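F5/8 type C domain protein (Bacteroides ovatus, PDB 4ZRX) probably acts as an alpha-L-fucosidase, hydrolysing alpha-linked L-fucose from glycans, and carries an F5/8 type C domain of a kind that often binds carbohydrate. Local coordinates at residues A218-D223 / P246-R251; D223-G228 / F281-E286; S486-D491 / A573-N578; T513-Y518 / L563-P568. All coordinates share one frame; numbering follows the deposited sequence. Where two conformers were deposited one is given.

Contact 1: residues A218-D223 / P246-R251; sequences AIMGDD and PGIYAR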
# COMPACT_ATOMS: atom_id res chain seq x y z
N ALA A 218 5.44 -14.20 -9.01
CA ALA A 218 4.43 -13.21 -8.67
C ALA A 218 3.97 -12.32 -9.81
O ALA A 218 4.74 -11.94 -10.70
CB ALA A 218 4.98 -12.34 -7.57
N ILE A 219 2.67 -11.99 -9.76
CA ILE A 219 1.96 -11.00 -10.58
C ILE A 219 1.62 -11.68 -11.90
O ILE A 219 0.51 -12.24 -12.02
CB ILE A 219 2.70 -9.66 -10.74
CG1 ILE A 219 3.28 -9.19 -9.40
CG2 ILE A 219 1.81 -8.65 -11.43
CD1 ILE A 219 2.28 -8.98 -8.24
N MSE A 220 2.53 -11.69 -12.87
CA MSE A 220 2.37 -12.57 -14.05
C MSE A 220 3.02 -13.87 -13.61
O MSE A 220 4.18 -14.18 -13.91
CB MSE A 220 3.02 -11.98 -15.31
CG MSE A 220 2.43 -10.72 -15.80
SE MSE A 220 0.51 -10.80 -16.12
CE MSE A 220 0.56 -12.08 -17.51
N GLY A 221 2.26 -14.56 -12.79
CA GLY A 221 2.69 -15.77 -12.09
C GLY A 221 1.44 -16.42 -11.51
O GLY A 221 0.40 -15.78 -11.42
N ASP A 222 1.50 -17.68 -11.11
CA ASP A 222 0.35 -18.28 -10.43
C ASP A 222 0.58 -18.51 -8.96
O ASP A 222 -0.29 -19.10 -8.28
CB ASP A 222 -0.08 -19.62 -11.10
CG ASP A 222 0.98 -20.66 -11.10
OD1 ASP A 222 2.04 -20.56 -10.44
OD2 ASP A 222 0.67 -21.71 -11.81
N ASP A 223 1.69 -17.99 -8.39
CA ASP A 223 1.92 -18.11 -6.94
C ASP A 223 1.35 -16.94 -6.14
O ASP A 223 0.88 -17.17 -5.02
CB ASP A 223 3.40 -18.29 -6.58
CG ASP A 223 3.95 -19.63 -6.98
OD1 ASP A 223 3.26 -20.63 -6.66
OD2 ASP A 223 5.08 -19.64 -7.52
N PRO A 246 -4.89 -16.96 -12.97
CA PRO A 246 -3.59 -16.35 -13.23
C PRO A 246 -3.39 -15.97 -14.67
O PRO A 246 -3.68 -16.78 -15.57
CB PRO A 246 -2.59 -17.41 -12.76
CG PRO A 246 -3.29 -18.02 -11.62
CD PRO A 246 -4.75 -18.10 -12.04
N GLY A 247 -2.89 -14.76 -14.88
CA GLY A 247 -2.76 -14.19 -16.21
C GLY A 247 -1.83 -14.94 -17.14
O GLY A 247 -1.89 -14.80 -18.36
N ILE A 248 -0.94 -15.75 -16.57
CA ILE A 248 0.02 -16.49 -17.35
C ILE A 248 -0.59 -17.69 -18.09
O ILE A 248 0.10 -18.28 -18.92
CB ILE A 248 1.20 -16.98 -16.53
CG1 ILE A 248 0.74 -17.83 -15.33
CG2 ILE A 248 2.06 -15.77 -16.12
CD1 ILE A 248 1.80 -18.70 -14.83
N TYR A 249 -1.83 -18.05 -17.76
CA TYR A 249 -2.45 -19.20 -18.38
C TYR A 249 -3.15 -18.71 -19.63
O TYR A 249 -3.78 -17.67 -19.63
CB TYR A 249 -3.47 -19.84 -17.45
CG TYR A 249 -2.94 -20.39 -16.16
CD1 TYR A 249 -1.59 -20.65 -15.95
CD2 TYR A 249 -3.81 -20.68 -15.15
CE1 TYR A 249 -1.15 -21.16 -14.71
CE2 TYR A 249 -3.39 -21.19 -13.97
CZ TYR A 249 -2.08 -21.43 -13.74
OH TYR A 249 -1.72 -21.98 -12.55
N ALA A 250 -3.04 -19.49 -20.70
CA ALA A 250 -3.63 -19.07 -21.96
C ALA A 250 -5.15 -18.84 -21.83
O ALA A 250 -5.70 -17.94 -22.43
CB ALA A 250 -3.38 -20.16 -23.03
N ARG A 251 -5.82 -19.68 -21.05
CA ARG A 251 -7.28 -19.51 -20.82
C ARG A 251 -7.74 -18.32 -19.96
O ARG A 251 -8.93 -18.02 -19.87
CB ARG A 251 -7.81 -20.77 -20.18
CG ARG A 251 -7.33 -21.04 -18.75
CD ARG A 251 -7.68 -22.49 -18.40
NE ARG A 251 -7.44 -22.89 -17.02
CZ ARG A 251 -6.30 -23.33 -16.55
NH1 ARG A 251 -5.21 -23.36 -17.30
NH2 ARG A 251 -6.22 -23.75 -15.31
O HOH W 1 -1.86 -12.46 -13.55
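Met220 and Ile248, their CA atoms 5.6 Å apart, bring together the chain leaving strand 216-219 and a loop that follows strand 241-242. Each side holds a turn: Met220 is the centre of an inverse gamma turn, and Pro246 to Tyr249 form a type I beta turn. A water links the two backbones, donating to Ile219 O and accepting from Gly247 N. Ile248 then reaches over with both branches. Its CG2, anti to the carbonyl carbon, lies 3.3 Å from Met220 C, while CD1 comes within 3.9 Å of Asp222 N. In return the Met220 chain, bent at chi2 and chi3, lays CE 3.7 Å from Gly247 C. The direct polar link is a short bond of 2.5 Å from Tyr249 OH to the anti lone pair of Asp222 OD2, with carboxylate and ring planes 81° apart. Pro246 touches both partners: CG sits 3.6 Å from Asp222 CB, and CB lies over one ring face of Tyr249, toward its rim. Lys10 holds the other carboxylate oxygen, OD1, in a salt bridge. A phenylalanine in place of Tyr249 would probably leave Asp222 OD2 without its hydroxyl donor and the carboxylate freer to turn. The arrangement is a loop-loop contact at the C-terminal end of a parallel barrel strand, the end at which TIM-barrel enzymes such as the alpha-L-fucosidases build their active sites.

Contact 2: residues D223-G228 / F281-E286; sequences DVRWVG and FWYPSE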
# COMPACT_ATOMS: atom_id res chain seq x y z
N ASP A 223 1.69 -17.99 -8.39
CA ASP A 223 1.92 -18.11 -6.94
C ASP A 223 1.35 -16.94 -6.14
O ASP A 223 0.88 -17.17 -5.02
CB ASP A 223 3.40 -18.29 -6.58
CG ASP A 223 3.95 -19.63 -6.98
OD1 ASP A 223 3.26 -20.63 -6.66
OD2 ASP A 223 5.08 -19.64 -7.52
N VAL A 224 1.48 -15.73 -6.67
CA VAL A 224 1.13 -14.50 -5.93
C VAL A 224 0.39 -13.55 -6.87
O VAL A 224 0.84 -13.31 -7.99
CB VAL A 224 2.39 -13.84 -5.40
CG1 VAL A 224 2.17 -12.43 -4.82
CG2 VAL A 224 3.10 -14.68 -4.33
N ARG A 225 -0.73 -13.03 -6.38
CA ARG A 225 -1.67 -12.23 -7.15
C ARG A 225 -1.50 -10.76 -6.75
O ARG A 225 -1.52 -10.41 -5.57
CB ARG A 225 -3.10 -12.70 -6.85
CG ARG A 225 -4.22 -11.80 -7.26
CD ARG A 225 -5.56 -12.43 -7.06
NE ARG A 225 -5.81 -12.81 -5.69
CZ ARG A 225 -6.43 -12.10 -4.76
NH1 ARG A 225 -6.88 -10.87 -4.99
NH2 ARG A 225 -6.58 -12.63 -3.57
N TRP A 226 -1.45 -9.89 -7.76
CA TRP A 226 -1.50 -8.47 -7.50
C TRP A 226 -2.86 -8.09 -6.90
O TRP A 226 -3.86 -8.45 -7.47
CB TRP A 226 -1.36 -7.74 -8.81
CG TRP A 226 -1.36 -6.23 -8.68
CD1 TRP A 226 -0.66 -5.52 -7.79
CD2 TRP A 226 -2.01 -5.29 -9.54
NE1 TRP A 226 -0.88 -4.17 -7.96
CE2 TRP A 226 -1.70 -4.00 -9.05
CE3 TRP A 226 -2.89 -5.41 -10.62
CZ2 TRP A 226 -2.19 -2.84 -9.64
CZ3 TRP A 226 -3.37 -4.23 -11.24
CH2 TRP A 226 -3.00 -2.96 -10.73
N VAL A 227 -2.87 -7.29 -5.85
CA VAL A 227 -4.10 -6.94 -5.19
C VAL A 227 -5.03 -6.18 -6.15
O VAL A 227 -6.23 -6.17 -5.86
CB VAL A 227 -3.87 -6.16 -3.88
CG1 VAL A 227 -3.35 -4.78 -4.13
CG2 VAL A 227 -5.13 -6.15 -3.00
N GLY A 228 -4.49 -5.46 -7.16
CA GLY A 228 -5.35 -4.78 -8.16
C GLY A 228 -5.29 -3.30 -8.11
O GLY A 228 -5.97 -2.62 -8.88
N PHE A 281 -8.25 -21.42 -7.55
CA PHE A 281 -6.82 -21.27 -7.42
C PHE A 281 -6.46 -20.76 -6.04
O PHE A 281 -7.10 -19.83 -5.58
CB PHE A 281 -6.26 -20.30 -8.48
CG PHE A 281 -6.67 -20.62 -9.87
CD1 PHE A 281 -5.96 -21.50 -10.64
CD2 PHE A 281 -7.79 -20.03 -10.42
CE1 PHE A 281 -6.39 -21.81 -11.94
CE2 PHE A 281 -8.22 -20.33 -11.69
CZ PHE A 281 -7.51 -21.22 -12.44
N TRP A 282 -5.39 -21.30 -5.42
CA TRP A 282 -4.80 -20.62 -4.25
C TRP A 282 -3.85 -19.59 -4.84
O TRP A 282 -2.78 -19.89 -5.44
CB TRP A 282 -4.08 -21.56 -3.27
CG TRP A 282 -3.73 -20.78 -2.02
CD1 TRP A 282 -2.64 -20.04 -1.81
CD2 TRP A 282 -4.57 -20.58 -0.87
NE1 TRP A 282 -2.73 -19.35 -0.65
CE2 TRP A 282 -3.89 -19.70 -0.02
CE3 TRP A 282 -5.81 -21.07 -0.48
CZ2 TRP A 282 -4.40 -19.32 1.23
CZ3 TRP A 282 -6.33 -20.68 0.77
CH2 TRP A 282 -5.60 -19.82 1.60
N TYR A 283 -4.23 -18.32 -4.71
CA TYR A 283 -3.56 -17.24 -5.48
C TYR A 283 -3.72 -16.02 -4.62
O TYR A 283 -4.64 -15.25 -4.79
CB TYR A 283 -4.22 -17.14 -6.83
CG TYR A 283 -3.58 -16.27 -7.89
CD1 TYR A 283 -2.18 -16.19 -8.04
CD2 TYR A 283 -4.37 -15.61 -8.83
CE1 TYR A 283 -1.59 -15.40 -9.00
CE2 TYR A 283 -3.77 -14.80 -9.83
CZ TYR A 283 -2.39 -14.74 -9.92
OH TYR A 283 -1.79 -14.00 -10.95
N PRO A 284 -2.82 -15.84 -3.66
CA PRO A 284 -3.03 -14.88 -2.61
C PRO A 284 -2.51 -13.50 -2.93
O PRO A 284 -1.55 -13.35 -3.64
CB PRO A 284 -2.24 -15.47 -1.44
CG PRO A 284 -1.08 -16.14 -2.10
CD PRO A 284 -1.71 -16.78 -3.31
N SER A 285 -3.19 -12.53 -2.36
CA SER A 285 -3.01 -11.11 -2.63
C SER A 285 -1.76 -10.49 -2.04
O SER A 285 -1.48 -10.72 -0.87
CB SER A 285 -4.22 -10.38 -2.03
OG SER A 285 -4.09 -8.99 -2.16
N GLU A 286 -1.06 -9.69 -2.85
CA GLU A 286 0.04 -8.89 -2.41
C GLU A 286 -0.29 -7.44 -2.70
O GLU A 286 -0.59 -7.06 -3.85
CB GLU A 286 1.30 -9.32 -3.17
CG GLU A 286 2.61 -8.73 -2.67
CD GLU A 286 3.76 -9.12 -3.60
OE1 GLU A 286 3.75 -8.68 -4.78
OE2 GLU A 286 4.63 -9.90 -3.19
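Arg225 and Ser285 form a parallel beta bridge, Trp226 and Glu286 a second, and together they join strand 225-226 to strand 279-290 in the TIM-barrel region of this putative fucosidase. The backbone follows the parallel rule that one residue bonds to both neighbours of the residue it faces. Arg225 N donates to Pro284 O at 2.9 Å, almost straight at 172°, and Arg225 O accepts from Glu286 N. The run continues with Val227 N to Glu286 O at 3.0 Å.

Side chains alternate across the two faces. On the face of Trp226 and Glu286 the polar ends look beyond the pair: Trp226 NE1 bonds Asp288, and Glu286 OE1 accepts from Trp183. Val224 CG1 packs 3.6 Å from Glu286 CB, covering the stem of that acid. Pro284 meets the other segment by CD, 3.1 Å from Asp223 O.

On the face of Arg225 and Ser285, Ser285 CB lies 3.6 Å from Arg225 NH2, and Ser285 OG bonds Ser323. The Tyr283 ring lies against the arginine stem as a CH-pi contact, with Arg225 CB 3.5 Å from the ring centroid and only 2° off its normal. Beyond CB the chain turns at chi3 (60°), which places NE. Arg225 NH2 makes a salt bridge with Glu238. Arg225 NE itself points its N-H at Tyr283 O, 2.9 Å away and close to the guanidinium plane.

Contact 3: residues S486-D491 / A573-N578; sequences SPLTID and AKVNMN. With EDO (1,2-ethanediol), chain E.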
# COMPACT_ATOMS: atom_id res chain seq x y z
N SER A 486 -20.57 31.41 11.33
CA SER A 486 -21.15 32.21 10.26
C SER A 486 -21.62 33.59 10.76
O SER A 486 -22.67 33.68 11.39
CB SER A 486 -22.33 31.46 9.66
OG SER A 486 -22.82 32.17 8.53
N PRO A 487 -20.89 34.67 10.49
CA PRO A 487 -19.69 34.68 9.66
C PRO A 487 -18.52 34.02 10.38
O PRO A 487 -18.33 34.18 11.61
CB PRO A 487 -19.42 36.19 9.42
CG PRO A 487 -20.27 36.94 10.47
CD PRO A 487 -21.39 36.02 10.83
N LEU A 488 -17.76 33.23 9.63
CA LEU A 488 -16.59 32.58 10.19
C LEU A 488 -15.76 33.60 10.97
O LEU A 488 -15.30 34.57 10.39
CB LEU A 488 -15.76 31.97 9.07
CG LEU A 488 -14.54 31.22 9.58
CD1 LEU A 488 -14.87 30.02 10.52
CD2 LEU A 488 -13.83 30.73 8.33
N THR A 489 -15.61 33.37 12.27
CA THR A 489 -14.84 34.23 13.15
C THR A 489 -13.84 33.39 13.94
O THR A 489 -14.20 32.35 14.53
CB THR A 489 -15.82 35.03 14.11
OG1 THR A 489 -16.86 35.67 13.36
CG2 THR A 489 -15.08 36.07 14.94
N ILE A 490 -12.60 33.84 13.95
CA ILE A 490 -11.48 33.04 14.40
C ILE A 490 -10.57 33.85 15.32
O ILE A 490 -10.17 34.96 14.99
CB ILE A 490 -10.62 32.53 13.20
CG1 ILE A 490 -11.43 31.65 12.24
CG2 ILE A 490 -9.36 31.78 13.70
CD1 ILE A 490 -10.79 31.50 10.83
N ASP A 491 -10.28 33.28 16.48
CA ASP A 491 -9.27 33.77 17.39
C ASP A 491 -7.97 33.09 16.99
O ASP A 491 -7.85 31.87 17.13
CB ASP A 491 -9.70 33.40 18.84
CG ASP A 491 -8.67 33.77 19.89
OD1 ASP A 491 -7.53 34.14 19.56
OD2 ASP A 491 -9.01 33.68 21.09
N ALA A 573 -22.33 32.50 2.17
CA ALA A 573 -21.31 31.47 1.96
C ALA A 573 -21.06 30.68 3.22
O ALA A 573 -21.34 31.15 4.32
CB ALA A 573 -19.99 32.09 1.46
N LYS A 574 -20.57 29.46 3.04
CA LYS A 574 -20.06 28.67 4.13
C LYS A 574 -18.57 28.51 3.96
O LYS A 574 -18.08 27.93 2.94
CB LYS A 574 -20.68 27.28 4.15
CG LYS A 574 -22.17 27.28 4.51
CD LYS A 574 -22.70 25.84 4.57
CE LYS A 574 -24.03 25.74 5.28
NZ LYS A 574 -25.11 26.40 4.50
N VAL A 575 -17.86 28.91 4.99
CA VAL A 575 -16.40 28.84 5.01
C VAL A 575 -15.97 28.11 6.28
O VAL A 575 -16.51 28.37 7.34
CB VAL A 575 -15.82 30.29 4.93
CG1 VAL A 575 -14.30 30.28 4.84
CG2 VAL A 575 -16.36 30.97 3.68
N ASN A 576 -15.02 27.20 6.15
CA ASN A 576 -14.44 26.45 7.27
C ASN A 576 -13.13 27.12 7.66
O ASN A 576 -12.43 27.68 6.82
CB ASN A 576 -14.14 24.99 6.84
CG ASN A 576 -13.82 24.02 8.04
OD1 ASN A 576 -12.67 23.89 8.52
ND2 ASN A 576 -14.85 23.27 8.47
N MSE A 577 -12.78 27.03 8.93
CA MSE A 577 -11.49 27.52 9.37
C MSE A 577 -10.26 26.96 8.58
O MSE A 577 -9.24 27.66 8.40
CB MSE A 577 -11.35 27.19 10.85
CG MSE A 577 -10.30 27.98 11.51
SE MSE A 577 -10.49 27.83 13.46
CE MSE A 577 -9.56 26.14 13.72
N ASN A 578 -10.35 25.70 8.15
CA ASN A 578 -9.28 25.06 7.36
C ASN A 578 -9.15 25.64 5.94
O ASN A 578 -8.15 25.34 5.27
CB ASN A 578 -9.47 23.52 7.28
CG ASN A 578 -8.92 22.78 8.52
OD1 ASN A 578 -8.06 23.27 9.26
ND2 ASN A 578 -9.42 21.56 8.75
C1 EDO E . -18.94 33.25 5.61
O1 EDO E . -18.16 33.37 6.81
C2 EDO E . -20.36 33.77 5.80
O2 EDO E . -20.30 35.16 6.11
O HOH W 2 -22.25 30.42 6.67
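Leu488 meets Val575, Asn576 and Met577 by a side chain that can be followed outward. CB lies 3.6 Å from O1 of a bound 1,2-ethanediol, probably a crystallisation additive, whose same oxygen accepts from Leu488 N. CG, anti to the backbone N (chi1 -178°), passes within about 4.1 Å of Val575 O. There the chain forks. CD1 stays near that carbonyl, while CD2 presses 3.6 Å from Val575 CG1, the two side chains crossing at about a right angle, and sits 3.7 Å from Asn576 O. Ile490 adds a second apolar contact, its CD1 meeting Met577 CG at 3.6 Å. An alanine in place of Leu488 would probably open a gap beside Val575 CG1, with no methyl lying against Asn576 O. Asn576 itself starts an Asx turn, its OD1 accepting from Asn578 N. Ile580 touches both Leu488 and Val575, so the contact packs an inner strand of the five-strand sheet against the loop leading into strand 580-584, within the F5/8 type C beta-sandwich. Its core is apolar, and a water between Ser486 OG and Ala573 O adds a polar link: cohesion rests on shape and burial more than on directed bonds.

Contact 4: residues T513-Y518 / L563-P568; sequences TMAFRY and LEATTP. With EDO (1,2-ethanediol), chain E.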
# COMPACT_ATOMS: atom_id res chain seq x y z
N THR A 513 -21.75 26.69 -2.46
CA THR A 513 -21.65 27.41 -1.19
C THR A 513 -20.32 28.22 -0.95
O THR A 513 -20.10 28.77 0.14
CB THR A 513 -21.84 26.39 -0.05
OG1 THR A 513 -21.95 27.10 1.19
CG2 THR A 513 -20.68 25.46 0.03
N MSE A 514 -19.44 28.23 -1.95
CA MSE A 514 -18.13 28.89 -1.78
C MSE A 514 -18.26 30.41 -1.67
O MSE A 514 -19.24 30.99 -2.16
CB MSE A 514 -17.20 28.54 -2.95
CG MSE A 514 -17.60 29.16 -4.29
SE MSE A 514 -16.71 28.24 -5.76
CE MSE A 514 -14.88 28.07 -4.98
N ALA A 515 -17.27 31.04 -1.04
CA ALA A 515 -17.23 32.50 -0.97
C ALA A 515 -16.84 33.11 -2.31
O ALA A 515 -15.94 32.60 -3.02
CB ALA A 515 -16.27 32.95 0.09
N PHE A 516 -17.48 34.24 -2.63
CA PHE A 516 -17.17 35.02 -3.81
C PHE A 516 -16.99 36.52 -3.44
O PHE A 516 -15.89 37.07 -3.59
CB PHE A 516 -18.25 34.83 -4.86
CG PHE A 516 -18.07 35.67 -6.09
CD1 PHE A 516 -16.82 35.71 -6.76
CD2 PHE A 516 -19.15 36.43 -6.60
CE1 PHE A 516 -16.66 36.50 -7.92
CE2 PHE A 516 -18.99 37.20 -7.77
CZ PHE A 516 -17.76 37.24 -8.42
N ARG A 517 -18.07 37.14 -2.99
CA ARG A 517 -17.99 38.53 -2.50
C ARG A 517 -17.71 38.49 -1.00
O ARG A 517 -18.29 37.67 -0.29
CB ARG A 517 -19.29 39.30 -2.78
CG ARG A 517 -19.64 39.33 -4.26
CD ARG A 517 -20.50 40.55 -4.67
NE ARG A 517 -20.62 40.60 -6.14
CZ ARG A 517 -19.65 40.95 -7.00
NH1 ARG A 517 -18.44 41.34 -6.57
NH2 ARG A 517 -19.89 40.92 -8.31
N TYR A 518 -16.80 39.32 -0.51
CA TYR A 518 -16.43 39.21 0.87
C TYR A 518 -16.03 40.54 1.47
O TYR A 518 -15.73 41.48 0.75
CB TYR A 518 -15.26 38.23 1.03
CG TYR A 518 -13.99 38.77 0.49
CD1 TYR A 518 -13.14 39.56 1.28
CD2 TYR A 518 -13.63 38.53 -0.82
CE1 TYR A 518 -11.97 40.14 0.75
CE2 TYR A 518 -12.47 39.09 -1.35
CZ TYR A 518 -11.64 39.88 -0.56
OH TYR A 518 -10.49 40.40 -1.10
N LEU A 563 -14.47 36.71 8.41
CA LEU A 563 -14.80 36.80 6.98
C LEU A 563 -16.30 36.76 6.82
O LEU A 563 -16.91 35.75 7.19
CB LEU A 563 -14.14 35.66 6.17
CG LEU A 563 -14.30 35.75 4.64
CD1 LEU A 563 -13.41 36.85 4.02
CD2 LEU A 563 -14.03 34.41 3.93
N GLU A 564 -16.89 37.83 6.29
CA GLU A 564 -18.29 37.88 5.87
C GLU A 564 -18.30 37.65 4.37
O GLU A 564 -17.60 38.33 3.64
CB GLU A 564 -18.96 39.23 6.22
CG GLU A 564 -19.08 39.42 7.75
CD GLU A 564 -19.75 40.74 8.22
OE1 GLU A 564 -20.25 41.50 7.35
OE2 GLU A 564 -19.77 40.99 9.47
N ALA A 565 -19.08 36.69 3.88
CA ALA A 565 -19.08 36.41 2.46
C ALA A 565 -20.40 35.89 1.91
O ALA A 565 -21.17 35.21 2.63
CB ALA A 565 -17.93 35.44 2.12
N THR A 566 -20.63 36.22 0.64
CA THR A 566 -21.72 35.65 -0.14
C THR A 566 -21.17 34.87 -1.35
O THR A 566 -20.02 35.06 -1.79
CB THR A 566 -22.71 36.75 -0.62
OG1 THR A 566 -21.97 37.81 -1.22
CG2 THR A 566 -23.53 37.31 0.56
N THR A 567 -22.01 33.99 -1.86
CA THR A 567 -21.61 33.03 -2.84
C THR A 567 -21.83 33.59 -4.23
O THR A 567 -22.41 34.69 -4.38
CB THR A 567 -22.50 31.78 -2.69
OG1 THR A 567 -23.85 32.15 -2.98
CG2 THR A 567 -22.41 31.22 -1.28
N PRO A 568 -21.41 32.84 -5.27
CA PRO A 568 -21.76 33.28 -6.64
C PRO A 568 -23.26 33.53 -6.88
O PRO A 568 -23.60 34.38 -7.70
CB PRO A 568 -21.20 32.17 -7.53
CG PRO A 568 -20.01 31.59 -6.73
CD PRO A 568 -20.35 31.81 -5.25
C1 EDO E . -18.94 33.25 5.61
O1 EDO E . -18.16 33.37 6.81
C2 EDO E . -20.36 33.77 5.80
O2 EDO E . -20.30 35.16 6.11
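Ala515 and Ala565 meet methyl to methyl, CB to CB at 3.6 Å, where the chain entering strand 517-523 meets strand 560-566 of the F5/8 type C sandwich. Phe516 and Arg517 both face Thr566, a classic beta bulge: Thr566 O takes two donors, Phe516 N at 2.8 Å and Arg517 N at 3.1 Å, while Thr566 N returns a bond to Arg517 O. The extra residue lies on the Phe516-Arg517 side, opposite the single Thr566.

The small Ala565 CB fits a shallow hollow bounded by Ala515 CB, Arg517 O and Tyr518 CB. Next to it Leu563 CD1 fills the angle between the Tyr518 stem and ring, 3.8 Å from CB. The Tyr518 ring itself stacks on Phe538. At the other end of the pair Pro568 is the wedge. Its CD pushes between Met514 CG, which it meets at about a right angle, and Phe516 CB at 3.7 Å. Phe516 CG is anti to the backbone N (chi1 176°); the ring leads away from segment 563-568, and its CE2 sits over the centre of one face of the Arg517 guanidinium, whose NH1 pairs with Glu537. Thr567 CG2 lies 3.3 Å from Met514 O.

On Ala565 the ethanediol bridges the backbone, accepting from Ala565 N and donating to Leu563 O. The polar bonding is uneven: the bulge gives Thr566 O two donors, whereas Met514 O is buried without a hydrogen-bond partner and meets carbon atoms instead, among them Thr567 CA, 3.2 Å away in a CA-H...O contact, so this end probably relies on the packing of Pro568 and Thr567.

How the contacts relate
Along the chain, contact 1 opens at 218-223 and contact 2 follows at once, sharing Asp223. Contact 1 closes a loop at 246-251 and contact 2 a longer one at 281-286, so the two cross. They also touch: Val224 O probably bonds Ile219 N, and Tyr283 OH makes a weak bond to Gly221 O, tying both to one barrel sheet. Contacts 3 and 4 lie in the F5/8 type C region, the centre of contact 3 about 48 Å from that of contact 2. Contact 3 opens at 486-491 and closes at 573-578; contact 4 (513-518 with 563-568) is nested inside that loop. Backbone pairs Ala573-Ala565 and Lys574-Thr513 join the two, and the ethanediol bridges both.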